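Local coordinates for probable glucarate dehydratase (PDB 3VDG), which probably dehydrates glucarate or a related acid sugar, as a metal-dependent member of the enolase superfamily, at residues Asp42-Pro54 with Phe174-Asp186. Numbering follows the deposited sequence.
Sequences DPPLLNTVGVHQP and FYKWAAHPGAEPD. With ACT (acetate ion), chain E.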
loop_
_atom_site.group_PDB
_atom_site.type_symbol
_atom_site.label_atom_id
_atom_site.label_comp_id
_atom_site.label_asym_id
_atom_site.label_seq_id
_atom_site.Cartn_x
_atom_site.Cartn_y
_atom_site.Cartn_z
ATOM N N ASP A 42 -5.454 17.621 -30.884
ATOM C CA ASP A 42 -4.176 16.922 -30.673
ATOM C C ASP A 42 -3.444 16.980 -32.012
ATOM O O ASP A 42 -4.068 16.766 -33.058
ATOM C CB ASP A 42 -4.465 15.455 -30.338
ATOM C CG ASP A 42 -3.299 14.756 -29.612
ATOM O OD1 ASP A 42 -2.394 15.446 -29.081
ATOM O OD2 ASP A 42 -3.312 13.504 -29.550
ATOM N N PRO A 43 -2.136 17.271 -31.996
ATOM C CA PRO A 43 -1.368 17.311 -33.240
ATOM C C PRO A 43 -1.065 15.905 -33.780
ATOM O O PRO A 43 -1.281 14.916 -33.079
ATOM C CB PRO A 43 -0.048 17.985 -32.822
ATOM C CG PRO A 43 -0.273 18.510 -31.432
ATOM C CD PRO A 43 -1.307 17.617 -30.831
ATOM N N PRO A 44 -0.560 15.817 -35.025
ATOM C CA PRO A 44 -0.302 14.508 -35.624
ATOM C C PRO A 44 0.979 13.889 -35.087
ATOM O O PRO A 44 1.952 13.746 -35.825
ATOM C CB PRO A 44 -0.160 14.835 -37.113
ATOM C CG PRO A 44 0.422 16.215 -37.129
ATOM C CD PRO A 44 -0.191 16.930 -35.931
ATOM N N LEU A 45 0.969 13.517 -33.804
ATOM C CA LEU A 45 2.126 12.927 -33.127
ATOM C C LEU A 45 2.291 11.469 -33.555
ATOM O O LEU A 45 1.336 10.699 -33.566
ATOM C CB LEU A 45 1.927 12.998 -31.601
ATOM C CG LEU A 45 1.693 14.387 -30.984
ATOM C CD1 LEU A 45 1.536 14.286 -29.463
ATOM C CD2 LEU A 45 2.851 15.320 -31.332
ATOM N N LEU A 46 3.517 11.088 -33.890
ATOM C CA LEU A 46 3.775 9.759 -34.442
ATOM C C LEU A 46 4.216 8.807 -33.347
ATOM O O LEU A 46 4.907 9.212 -32.404
ATOM C CB LEU A 46 4.900 9.858 -35.486
ATOM C CG LEU A 46 4.499 10.556 -36.791
ATOM C CD1 LEU A 46 5.739 10.885 -37.621
ATOM C CD2 LEU A 46 3.513 9.690 -37.589
ATOM N N ASN A 47 3.827 7.534 -33.482
ATOM C CA ASN A 47 4.351 6.496 -32.636
ATOM C C ASN A 47 4.501 5.226 -33.442
ATOM O O ASN A 47 4.250 5.221 -34.663
ATOM C CB ASN A 47 3.506 6.283 -31.359
ATOM C CG ASN A 47 2.089 5.835 -31.659
ATOM O OD1 ASN A 47 1.868 5.040 -32.557
ATOM N ND2 ASN A 47 1.118 6.350 -30.899
ATOM N N THR A 48 4.938 4.158 -32.791
ATOM C CA THR A 48 5.298 2.960 -33.548
ATOM C C THR A 48 4.069 2.273 -34.168
ATOM O O THR A 48 4.216 1.449 -35.074
ATOM C CB THR A 48 6.169 1.977 -32.728
ATOM O OG1 THR A 48 6.886 1.119 -33.624
ATOM C CG2 THR A 48 5.326 1.109 -31.774
ATOM N N VAL A 49 2.859 2.618 -33.713
ATOM C CA VAL A 49 1.672 1.948 -34.259
ATOM C C VAL A 49 0.803 2.833 -35.152
ATOM O O VAL A 49 -0.234 2.389 -35.654
ATOM C CB VAL A 49 0.784 1.297 -33.168
ATOM C CG1 VAL A 49 1.542 0.162 -32.471
ATOM C CG2 VAL A 49 0.264 2.338 -32.179
ATOM N N GLY A 50 1.215 4.074 -35.356
ATOM C CA GLY A 50 0.387 4.992 -36.138
ATOM C C GLY A 50 0.658 6.451 -35.852
ATOM O O GLY A 50 1.815 6.867 -35.687
ATOM N N VAL A 51 -0.417 7.239 -35.818
ATOM C CA VAL A 51 -0.307 8.676 -35.596
ATOM C C VAL A 51 -1.531 9.111 -34.783
ATOM O O VAL A 51 -2.605 8.538 -34.938
ATOM C CB VAL A 51 -0.236 9.444 -36.943
ATOM C CG1 VAL A 51 -1.469 9.165 -37.801
ATOM C CG2 VAL A 51 -0.072 10.938 -36.718
ATOM N N HIS A 52 -1.383 10.098 -33.899
ATOM C CA HIS A 52 -2.554 10.532 -33.099
ATOM C C HIS A 52 -3.627 11.090 -33.976
ATOM O O HIS A 52 -3.336 11.810 -34.924
ATOM C CB HIS A 52 -2.167 11.605 -32.097
ATOM C CG HIS A 52 -1.381 11.084 -30.927
ATOM N ND1 HIS A 52 -1.382 11.696 -29.731
ATOM C CD2 HIS A 52 -0.586 9.957 -30.794
ATOM C CE1 HIS A 52 -0.611 10.998 -28.870
ATOM N NE2 HIS A 52 -0.114 9.942 -29.525
ATOM N N GLN A 53 -4.880 10.790 -33.644
ATOM C CA GLN A 53 -6.050 11.424 -34.272
ATOM C C GLN A 53 -6.110 12.928 -33.975
ATOM O O GLN A 53 -5.475 13.397 -33.031
ATOM C CB GLN A 53 -7.309 10.718 -33.773
ATOM C CG GLN A 53 -7.540 9.384 -34.469
ATOM C CD GLN A 53 -8.384 8.427 -33.652
ATOM O OE1 GLN A 53 -8.043 8.088 -32.520
ATOM N NE2 GLN A 53 -9.469 7.972 -34.227
ATOM N N PRO A 54 -6.846 13.701 -34.796
ATOM C CA PRO A 54 -6.905 15.162 -34.579
ATOM C C PRO A 54 -7.600 15.593 -33.275
ATOM O O PRO A 54 -7.467 16.746 -32.858
ATOM C CB PRO A 54 -7.692 15.688 -35.791
ATOM C CG PRO A 54 -8.266 14.490 -36.467
ATOM C CD PRO A 54 -7.446 13.297 -36.075
ATOM N N PHE A 174 7.970 14.107 -29.552
ATOM C CA PHE A 174 7.471 13.165 -30.551
ATOM C C PHE A 174 7.954 13.597 -31.938
ATOM O O PHE A 174 7.960 14.778 -32.268
ATOM C CB PHE A 174 5.947 13.230 -30.627
ATOM C CG PHE A 174 5.231 12.558 -29.481
ATOM C CD1 PHE A 174 5.057 13.220 -28.267
ATOM C CD2 PHE A 174 4.682 11.297 -29.642
ATOM C CE1 PHE A 174 4.368 12.620 -27.228
ATOM C CE2 PHE A 174 3.983 10.684 -28.605
ATOM C CZ PHE A 174 3.829 11.355 -27.392
ATOM N N TYR A 175 8.333 12.636 -32.760
ATOM C CA TYR A 175 8.341 12.886 -34.203
ATOM C C TYR A 175 6.899 13.216 -34.584
ATOM O O TYR A 175 5.962 12.610 -34.040
ATOM C CB TYR A 175 8.809 11.613 -34.921
ATOM C CG TYR A 175 10.254 11.277 -34.614
ATOM C CD1 TYR A 175 11.292 12.033 -35.153
ATOM C CD2 TYR A 175 10.578 10.243 -33.748
ATOM C CE1 TYR A 175 12.622 11.736 -34.872
ATOM C CE2 TYR A 175 11.897 9.931 -33.463
ATOM C CZ TYR A 175 12.916 10.682 -34.033
ATOM O OH TYR A 175 14.231 10.371 -33.763
ATOM N N LYS A 176 6.699 14.174 -35.490
ATOM C CA LYS A 176 5.347 14.560 -35.882
ATOM C C LYS A 176 5.335 15.151 -37.294
ATOM O O LYS A 176 6.310 15.776 -37.720
ATOM C CB LYS A 176 4.753 15.597 -34.891
ATOM C CG LYS A 176 5.500 16.927 -34.852
ATOM C CD LYS A 176 4.974 17.900 -33.786
ATOM C CE LYS A 176 3.557 18.362 -34.071
ATOM N NZ LYS A 176 3.436 19.046 -35.396
ATOM N N TRP A 177 4.230 14.967 -38.002
ATOM C CA TRP A 177 3.991 15.724 -39.231
ATOM C C TRP A 177 3.718 17.158 -38.901
ATOM O O TRP A 177 3.489 17.492 -37.745
ATOM C CB TRP A 177 2.773 15.198 -39.950
ATOM C CG TRP A 177 2.833 13.752 -40.364
ATOM C CD1 TRP A 177 3.962 12.976 -40.640
ATOM C CD2 TRP A 177 1.694 12.872 -40.592
ATOM N NE1 TRP A 177 3.592 11.704 -41.001
ATOM C CE2 TRP A 177 2.241 11.582 -40.995
ATOM C CE3 TRP A 177 0.319 13.018 -40.492
ATOM C CZ2 TRP A 177 1.430 10.503 -41.275
ATOM C CZ3 TRP A 177 -0.491 11.919 -40.780
ATOM C CH2 TRP A 177 0.058 10.690 -41.162
ATOM N N ALA A 178 3.717 18.023 -39.915
ATOM C CA ALA A 178 3.481 19.443 -39.705
ATOM C C ALA A 178 2.013 19.703 -39.392
ATOM O O ALA A 178 1.678 20.648 -38.680
ATOM C CB ALA A 178 3.898 20.238 -40.945
ATOM N N ALA A 179 1.140 18.865 -39.934
ATOM C CA ALA A 179 -0.290 19.125 -39.883
ATOM C C ALA A 179 -1.007 17.824 -40.073
ATOM O O ALA A 179 -0.458 16.907 -40.655
ATOM C CB ALA A 179 -0.686 20.081 -41.005
ATOM N N HIS A 180 -2.244 17.727 -39.606
ATOM C CA HIS A 180 -3.080 16.610 -40.051
ATOM C C HIS A 180 -3.428 16.865 -41.493
ATOM O O HIS A 180 -3.534 18.024 -41.894
ATOM C CB HIS A 180 -4.357 16.519 -39.228
ATOM C CG HIS A 180 -4.122 16.039 -37.809
ATOM N ND1 HIS A 180 -4.056 14.733 -37.491
ATOM C CD2 HIS A 180 -3.924 16.745 -36.626
ATOM C CE1 HIS A 180 -3.815 14.605 -36.167
ATOM N NE2 HIS A 180 -3.744 15.836 -35.639
ATOM N N PRO A 181 -3.634 15.799 -42.290
ATOM C CA PRO A 181 -3.936 15.956 -43.724
ATOM C C PRO A 181 -5.095 16.915 -43.980
ATOM O O PRO A 181 -6.185 16.721 -43.446
ATOM C CB PRO A 181 -4.322 14.538 -44.150
ATOM C CG PRO A 181 -3.486 13.679 -43.262
ATOM C CD PRO A 181 -3.507 14.381 -41.919
ATOM N N GLY A 182 -4.842 17.957 -44.771
ATOM C CA GLY A 182 -5.892 18.890 -45.174
ATOM C C GLY A 182 -6.296 19.851 -44.078
ATOM O O GLY A 182 -7.384 20.425 -44.110
ATOM N N ALA A 183 -5.414 20.027 -43.101
ATOM C CA ALA A 183 -5.671 20.929 -41.996
ATOM C C ALA A 183 -4.534 21.934 -41.880
ATOM O O ALA A 183 -3.449 21.719 -42.425
ATOM C CB ALA A 183 -5.834 20.142 -40.698
ATOM N N GLU A 184 -4.780 23.040 -41.184
ATOM C CA GLU A 184 -3.736 24.036 -40.961
ATOM C C GLU A 184 -2.606 23.444 -40.118
ATOM O O GLU A 184 -2.868 22.740 -39.142
ATOM C CB GLU A 184 -4.304 25.274 -40.251
ATOM C CG GLU A 184 -5.467 25.946 -40.966
ATOM C CD GLU A 184 -5.114 26.399 -42.370
ATOM O OE1 GLU A 184 -3.939 26.264 -42.773
ATOM O OE2 GLU A 184 -6.020 26.893 -43.074
ATOM N N PRO A 185 -1.346 23.725 -40.493
ATOM C CA PRO A 185 -0.225 23.276 -39.673
ATOM C C PRO A 185 -0.261 23.908 -38.290
ATOM O O PRO A 185 -0.674 25.048 -38.150
ATOM C CB PRO A 185 1.014 23.758 -40.446
ATOM C CG PRO A 185 0.516 24.702 -41.481
ATOM C CD PRO A 185 -0.901 24.303 -41.772
ATOM N N ASP A 186 0.156 23.167 -37.272
ATOM C CA ASP A 186 0.233 23.719 -35.932
ATOM C C ASP A 186 1.483 24.589 -35.787
ATOM O O ASP A 186 2.272 24.740 -36.724
ATOM C CB ASP A 186 0.223 22.600 -34.891
ATOM C CG ASP A 186 1.294 21.556 -35.153
ATOM O OD1 ASP A 186 2.488 21.913 -35.117
ATOM O OD2 ASP A 186 0.933 20.383 -35.398
HETATM C C ACT E . 1.493 8.061 -27.232
HETATM O O ACT E . 0.947 9.040 -26.659
HETATM O OXT ACT E . 1.399 7.902 -28.468
HETATM C CH3 ACT E . 2.276 7.048 -26.442
HETATM O O HOH W 1 7.482 9.931 -32.115
#
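Leu45 and Lys176 lie across from each other in a single backbone bridge, where Leu46 N donates to Tyr175 O (2.9 Å) and a weak bond runs from Trp177 N back to Pro44 O; beyond the Leu46-Tyr175 bond a water accepts from Tyr175 N and donates to Leu46 O. The His180 ring is clamped between two prolines, Pro44 CB over the centre of one face and Pro54 CB 3.9 Å from the centroid on the opposite one. Its NE2 donates to Asp42 O (2.8 Å), with ND1 bonded to Tyr430 OH, which fixes the ring's rotation. Leu45 CD1 makes a CH-pi contact over the Phe174 face, 3.9 Å from the centroid, and Leu45 CB lies over His52, joining the two obliquely set rings. Leu46 CD2 and Val51 CG2 cover one face of Trp177 near its rim. Bends at chi3 (-66°) and chi4 (-59°) bring Lys176 NZ to Trp177 O (2.8 Å) and into a salt bridge with Asp186 OD2 (2.8 Å), while its CE touches Pro43 CB. Asp42 OD2 accepts a hydrogen bond from His52 ND1, orienting the imidazole, whose NE2 binds acetate OXT (2.8 Å) almost straight, at 172°. Asn47 ND2 and His372 also bind this acetate. In the enolase fold such a loop from the N-terminal domain closes over the barrel, here meeting the segment after strand 166-174; the acetate, with the sodium site nearby, probably marks the active-site pocket.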